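Aerobactin synthase IucA (Klebsiella pneumoniae subsp. pneumoniae, PDB 5JM8) is an aerobactin synthetase of the NIS family that binds ATP and magnesium and probably catalyses an ATP-dependent ligation in making this siderophore. Local coordinates at residues R318-W330 and L439-S451. Residues are numbered along the deposited sequence; the frame is centred on the assembly and turned at random.
With ATP (adenosine-5'-triphosphate), chain I.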
loop_
_atom_site.group_PDB
_atom_site.type_symbol
_atom_site.label_atom_id
_atom_site.label_comp_id
_atom_site.label_asym_id
_atom_site.label_seq_id
_atom_site.Cartn_x
_atom_site.Cartn_y
_atom_site.Cartn_z
ATOM N N ARG A 318 -16.119 27.905 9.418
ATOM C CA ARG A 318 -15.213 28.732 10.207
ATOM C C ARG A 318 -14.057 27.906 10.758
ATOM O O ARG A 318 -12.956 28.419 10.967
ATOM C CB ARG A 318 -15.982 29.398 11.346
ATOM C CG ARG A 318 -15.156 30.312 12.228
ATOM C CD ARG A 318 -16.032 30.929 13.304
ATOM N NE ARG A 318 -15.280 31.749 14.252
ATOM C CZ ARG A 318 -15.832 32.405 15.268
ATOM N NH1 ARG A 318 -17.143 32.339 15.472
ATOM N NH2 ARG A 318 -15.077 33.128 16.083
ATOM N N PHE A 319 -14.328 26.626 10.999
ATOM C CA PHE A 319 -13.317 25.679 11.457
ATOM C C PHE A 319 -13.316 24.446 10.556
ATOM O O PHE A 319 -13.898 23.419 10.903
ATOM C CB PHE A 319 -13.574 25.268 12.908
ATOM C CG PHE A 319 -13.598 26.421 13.869
ATOM C CD1 PHE A 319 -12.422 26.929 14.391
ATOM C CD2 PHE A 319 -14.799 26.991 14.257
ATOM C CE1 PHE A 319 -12.442 27.989 15.278
ATOM C CE2 PHE A 319 -14.825 28.048 15.144
ATOM C CZ PHE A 319 -13.644 28.549 15.655
ATOM N N PRO A 320 -12.669 24.546 9.385
ATOM C CA PRO A 320 -12.679 23.439 8.422
ATOM C C PRO A 320 -11.938 22.189 8.904
ATOM O O PRO A 320 -12.238 21.087 8.439
ATOM C CB PRO A 320 -11.980 24.038 7.199
ATOM C CG PRO A 320 -11.109 25.114 7.749
ATOM C CD PRO A 320 -11.881 25.692 8.897
ATOM N N THR A 321 -10.987 22.359 9.815
ATOM C CA THR A 321 -10.193 21.240 10.310
ATOM C C THR A 321 -10.860 20.544 11.494
ATOM O O THR A 321 -10.367 19.521 11.978
ATOM C CB THR A 321 -8.797 21.694 10.742
ATOM O OG1 THR A 321 -8.913 22.667 11.786
ATOM C CG2 THR A 321 -8.045 22.297 9.567
ATOM N N PHE A 322 -11.977 21.102 11.954
ATOM C CA PHE A 322 -12.740 20.517 13.051
ATOM C C PHE A 322 -13.878 19.650 12.520
ATOM O O PHE A 322 -14.693 20.111 11.722
ATOM C CB PHE A 322 -13.294 21.616 13.961
ATOM C CG PHE A 322 -14.340 21.134 14.928
ATOM C CD1 PHE A 322 -14.047 20.141 15.846
ATOM C CD2 PHE A 322 -15.614 21.678 14.922
ATOM C CE1 PHE A 322 -15.005 19.695 16.738
ATOM C CE2 PHE A 322 -16.575 21.236 15.813
ATOM C CZ PHE A 322 -16.269 20.244 16.723
ATOM N N ARG A 323 -13.920 18.393 12.960
ATOM C CA ARG A 323 -15.018 17.492 12.614
ATOM C C ARG A 323 -15.666 16.909 13.862
ATOM O O ARG A 323 -15.025 16.769 14.901
ATOM C CB ARG A 323 -14.535 16.339 11.724
ATOM C CG ARG A 323 -13.920 16.746 10.394
ATOM C CD ARG A 323 -14.873 17.545 9.513
ATOM N NE ARG A 323 -16.061 16.796 9.103
ATOM C CZ ARG A 323 -16.108 15.964 8.064
ATOM N NH1 ARG A 323 -15.029 15.745 7.329
ATOM N NH2 ARG A 323 -17.237 15.339 7.764
ATOM N N VAL A 324 -16.948 16.583 13.743
ATOM C CA VAL A 324 -17.629 15.743 14.716
ATOM C C VAL A 324 -18.019 14.445 14.014
ATOM O O VAL A 324 -18.576 14.474 12.917
ATOM C CB VAL A 324 -18.882 16.437 15.305
ATOM C CG1 VAL A 324 -19.647 15.491 16.218
ATOM C CG2 VAL A 324 -18.486 17.689 16.064
ATOM N N MET A 325 -17.699 13.310 14.633
ATOM C CA MET A 325 -18.140 12.013 14.125
ATOM C C MET A 325 -19.606 11.796 14.481
ATOM O O MET A 325 -19.933 11.416 15.606
ATOM C CB MET A 325 -17.286 10.878 14.693
ATOM C CG MET A 325 -15.934 10.722 14.023
ATOM S SD MET A 325 -14.904 9.489 14.840
ATOM C CE MET A 325 -13.583 9.295 13.645
ATOM N N GLN A 326 -20.481 12.047 13.514
ATOM C CA GLN A 326 -21.919 12.010 13.746
ATOM C C GLN A 326 -22.434 10.594 13.933
ATOM O O GLN A 326 -22.144 9.701 13.135
ATOM C CB GLN A 326 -22.665 12.669 12.585
ATOM C CG GLN A 326 -22.352 14.143 12.391
ATOM C CD GLN A 326 -22.785 14.996 13.566
ATOM O OE1 GLN A 326 -23.601 14.578 14.387
ATOM N NE2 GLN A 326 -22.233 16.200 13.655
ATOM N N GLU A 327 -23.205 10.405 14.999
ATOM C CA GLU A 327 -23.895 9.150 15.245
ATOM C C GLU A 327 -25.319 9.260 14.704
ATOM O O GLU A 327 -26.279 9.390 15.465
ATOM C CB GLU A 327 -23.891 8.825 16.739
ATOM C CG GLU A 327 -22.492 8.745 17.332
ATOM C CD GLU A 327 -22.493 8.696 18.848
ATOM O OE1 GLU A 327 -23.558 8.416 19.437
ATOM O OE2 GLU A 327 -21.426 8.953 19.449
ATOM N N ASP A 328 -25.439 9.202 13.379
ATOM C CA ASP A 328 -26.689 9.521 12.693
ATOM C C ASP A 328 -27.540 8.286 12.411
ATOM O O ASP A 328 -28.360 8.284 11.492
ATOM C CB ASP A 328 -26.392 10.252 11.376
ATOM C CG ASP A 328 -25.461 9.472 10.464
ATOM O OD1 ASP A 328 -25.260 8.262 10.698
ATOM O OD2 ASP A 328 -24.930 10.070 9.503
ATOM N N GLY A 329 -27.340 7.233 13.198
ATOM C CA GLY A 329 -28.110 6.015 13.037
ATOM C C GLY A 329 -27.997 5.098 14.235
ATOM O O GLY A 329 -26.955 5.038 14.888
ATOM N N TRP A 330 -29.078 4.386 14.529
ATOM C CA TRP A 330 -29.089 3.426 15.624
ATOM C C TRP A 330 -30.166 2.383 15.398
ATOM O O TRP A 330 -31.111 2.602 14.642
ATOM C CB TRP A 330 -29.318 4.123 16.966
ATOM C CG TRP A 330 -30.671 4.760 17.101
ATOM C CD1 TRP A 330 -30.998 6.054 16.825
ATOM C CD2 TRP A 330 -31.878 4.131 17.554
ATOM N NE1 TRP A 330 -32.332 6.271 17.073
ATOM C CE2 TRP A 330 -32.894 5.106 17.522
ATOM C CE3 TRP A 330 -32.197 2.838 17.982
ATOM C CZ2 TRP A 330 -34.207 4.830 17.901
ATOM C CZ3 TRP A 330 -33.501 2.567 18.358
ATOM C CH2 TRP A 330 -34.489 3.558 18.316
ATOM N N LEU A 439 2.478 17.115 14.224
ATOM C CA LEU A 439 1.944 18.413 14.640
ATOM C C LEU A 439 0.424 18.412 14.510
ATOM O O LEU A 439 -0.101 17.984 13.487
ATOM C CB LEU A 439 2.540 19.543 13.793
ATOM C CG LEU A 439 2.105 20.963 14.168
ATOM C CD1 LEU A 439 2.802 21.420 15.440
ATOM C CD2 LEU A 439 2.372 21.932 13.027
ATOM N N PRO A 440 -0.294 18.893 15.542
ATOM C CA PRO A 440 -1.754 18.962 15.396
ATOM C C PRO A 440 -2.180 19.897 14.265
ATOM O O PRO A 440 -1.799 21.069 14.264
ATOM C CB PRO A 440 -2.225 19.500 16.753
ATOM C CG PRO A 440 -1.109 19.225 17.694
ATOM C CD PRO A 440 0.141 19.327 16.881
ATOM N N VAL A 441 -2.958 19.379 13.318
ATOM C CA VAL A 441 -3.451 20.180 12.200
ATOM C C VAL A 441 -4.974 20.145 12.123
ATOM O O VAL A 441 -5.569 20.713 11.206
ATOM C CB VAL A 441 -2.865 19.693 10.855
ATOM C CG1 VAL A 441 -1.359 19.871 10.841
ATOM C CG2 VAL A 441 -3.229 18.240 10.603
ATOM N N GLY A 442 -5.605 19.481 13.086
ATOM C CA GLY A 442 -7.053 19.402 13.118
ATOM C C GLY A 442 -7.591 18.616 14.296
ATOM O O GLY A 442 -6.830 18.017 15.056
ATOM N N LEU A 443 -8.915 18.626 14.439
ATOM C CA LEU A 443 -9.595 17.944 15.536
ATOM C C LEU A 443 -10.761 17.111 15.022
ATOM O O LEU A 443 -11.490 17.530 14.122
ATOM C CB LEU A 443 -10.099 18.958 16.571
ATOM C CG LEU A 443 -11.080 18.439 17.632
ATOM C CD1 LEU A 443 -10.393 17.456 18.571
ATOM C CD2 LEU A 443 -11.707 19.581 18.420
ATOM N N ILE A 444 -10.930 15.927 15.603
ATOM C CA ILE A 444 -12.130 15.133 15.385
ATOM C C ILE A 444 -12.718 14.727 16.738
ATOM O O ILE A 444 -12.087 14.004 17.511
ATOM C CB ILE A 444 -11.848 13.882 14.529
ATOM C CG1 ILE A 444 -11.218 14.284 13.191
ATOM C CG2 ILE A 444 -13.140 13.104 14.295
ATOM C CD1 ILE A 444 -10.793 13.113 12.327
ATOM N N TYR A 445 -13.925 15.214 17.020
ATOM C CA TYR A 445 -14.608 14.909 18.270
ATOM C C TYR A 445 -15.453 13.654 18.135
ATOM O O TYR A 445 -16.083 13.421 17.104
ATOM C CB TYR A 445 -15.489 16.079 18.714
ATOM C CG TYR A 445 -16.298 15.769 19.953
ATOM C CD1 TYR A 445 -15.772 15.980 21.220
ATOM C CD2 TYR A 445 -17.584 15.251 19.855
ATOM C CE1 TYR A 445 -16.505 15.691 22.354
ATOM C CE2 TYR A 445 -18.323 14.959 20.983
ATOM C CZ TYR A 445 -17.779 15.179 22.229
ATOM O OH TYR A 445 -18.517 14.888 23.350
ATOM N N ARG A 446 -15.468 12.865 19.205
ATOM C CA ARG A 446 -16.178 11.596 19.249
ATOM C C ARG A 446 -17.039 11.518 20.507
ATOM O O ARG A 446 -16.745 12.185 21.496
ATOM C CB ARG A 446 -15.174 10.445 19.205
ATOM C CG ARG A 446 -15.726 9.107 19.636
ATOM C CD ARG A 446 -14.669 8.042 19.529
ATOM N NE ARG A 446 -13.591 8.230 20.496
ATOM C CZ ARG A 446 -12.393 7.668 20.384
ATOM N NH1 ARG A 446 -12.119 6.895 19.341
ATOM N NH2 ARG A 446 -11.464 7.880 21.303
ATOM N N ASP A 447 -18.095 10.705 20.447
ATOM C CA ASP A 447 -19.027 10.483 21.557
ATOM C C ASP A 447 -20.037 11.623 21.658
ATOM O O ASP A 447 -19.825 12.604 22.369
ATOM C CB ASP A 447 -18.285 10.316 22.888
ATOM C CG ASP A 447 -19.163 9.717 23.978
ATOM O OD1 ASP A 447 -20.387 9.585 23.761
ATOM O OD2 ASP A 447 -18.629 9.387 25.057
ATOM N N CYS A 448 -21.149 11.465 20.949
ATOM C CA CYS A 448 -22.196 12.476 20.911
ATOM C C CYS A 448 -23.103 12.395 22.134
ATOM O O CYS A 448 -23.978 13.238 22.329
ATOM C CB CYS A 448 -23.013 12.321 19.631
ATOM S SG CYS A 448 -21.990 12.308 18.144
ATOM N N GLN A 449 -22.890 11.373 22.955
ATOM C CA GLN A 449 -23.605 11.244 24.219
ATOM C C GLN A 449 -23.238 12.396 25.154
ATOM O O GLN A 449 -23.966 12.698 26.100
ATOM C CB GLN A 449 -23.284 9.900 24.877
ATOM C CG GLN A 449 -24.096 9.590 26.126
ATOM C CD GLN A 449 -23.799 8.210 26.683
ATOM O OE1 GLN A 449 -23.081 7.420 26.069
ATOM N NE2 GLN A 449 -24.350 7.915 27.853
ATOM N N GLY A 450 -22.105 13.036 24.872
ATOM C CA GLY A 450 -21.624 14.156 25.661
ATOM C C GLY A 450 -21.921 15.495 25.009
ATOM O O GLY A 450 -21.231 16.486 25.267
ATOM N N SER A 451 -22.939 15.521 24.155
ATOM C CA SER A 451 -23.388 16.760 23.533
ATOM C C SER A 451 -24.508 17.384 24.355
ATOM O O SER A 451 -25.405 16.684 24.829
ATOM C CB SER A 451 -23.864 16.513 22.100
ATOM O OG SER A 451 -24.987 15.652 22.074
HETATM P PG ATP I . -17.183 6.217 23.004
HETATM O O1G ATP I . -16.948 4.980 22.174
HETATM O O2G ATP I . -16.106 7.263 22.847
HETATM O O3G ATP I . -18.580 6.776 22.889
HETATM P PB ATP I . -17.937 6.036 25.807
HETATM O O1B ATP I . -17.944 4.814 26.690
HETATM O O2B ATP I . -19.250 6.639 25.357
HETATM O O3B ATP I . -16.985 5.723 24.534
HETATM P PA ATP I . -17.225 7.664 28.053
HETATM O O1A ATP I . -18.640 7.380 28.490
HETATM O O2A ATP I . -16.685 9.071 28.134
HETATM O O3A ATP I . -17.054 7.179 26.526
HETATM O "O5'" ATP I . -16.196 6.714 28.840
HETATM C "C5'" ATP I . -14.812 6.832 28.530
HETATM C "C4'" ATP I . -14.078 5.511 28.701
HETATM O "O4'" ATP I . -12.693 5.735 28.430
HETATM C "C3'" ATP I . -14.182 4.940 30.107
HETATM O "O3'" ATP I . -14.579 3.564 30.039
HETATM C "C2'" ATP I . -12.798 5.083 30.711
HETATM O "O2'" ATP I . -12.408 3.916 31.434
HETATM C "C1'" ATP I . -11.879 5.299 29.521
HETATM N N9 ATP I . -10.847 6.323 29.799
HETATM C C8 ATP I . -9.525 6.092 29.747
HETATM N N7 ATP I . -8.828 7.216 30.050
HETATM C C5 ATP I . -9.722 8.189 30.300
HETATM C C6 ATP I . -9.655 9.615 30.675
HETATM N N6 ATP I . -8.448 10.206 30.839
HETATM N N1 ATP I . -10.821 10.279 30.843
HETATM C C2 ATP I . -12.016 9.680 30.677
HETATM N N3 ATP I . -12.144 8.385 30.335
HETATM C C4 ATP I . -11.056 7.598 30.136
#
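F322 to V324 run parallel to L443 to Y445, the two short strands 12° apart, joined by a ladder from L443 N to T321 O (3.0 Å) up to M325 N on Y445 O. On one face the F322 ring lies alongside L443, F322 CD1 touching L443 CD2 at 3.5 Å, while Y445 CB comes to the ring edge near its plane. With CG anti to the backbone N (chi1 176°), the Y445 ring turns its own edge to V324 CG1. On the other face I444 CG2 meets M325 CG at 3.7 Å, the two chains slanting across each other. Strand 322-324 is an edge strand of a four-stranded mixed sheet within this chain, with 440-445 next to it, and the strand 440-445 leads directly into the ATP and magnesium site. There D447, a magnesium ligand paired with K278, places OD2 2.8 Å from ATP O2B, and its OD1 accepts Q449 N in an Asx turn. The extended E327 side chain reaches this turn: E327 OE2 accepts C448 N (2.9 Å, N-H...O angle 177°), the donor standing above the carboxylate plane, and also pairs with R349, which itself binds ATP. C448 SG packs 3.4 Å from M325 O.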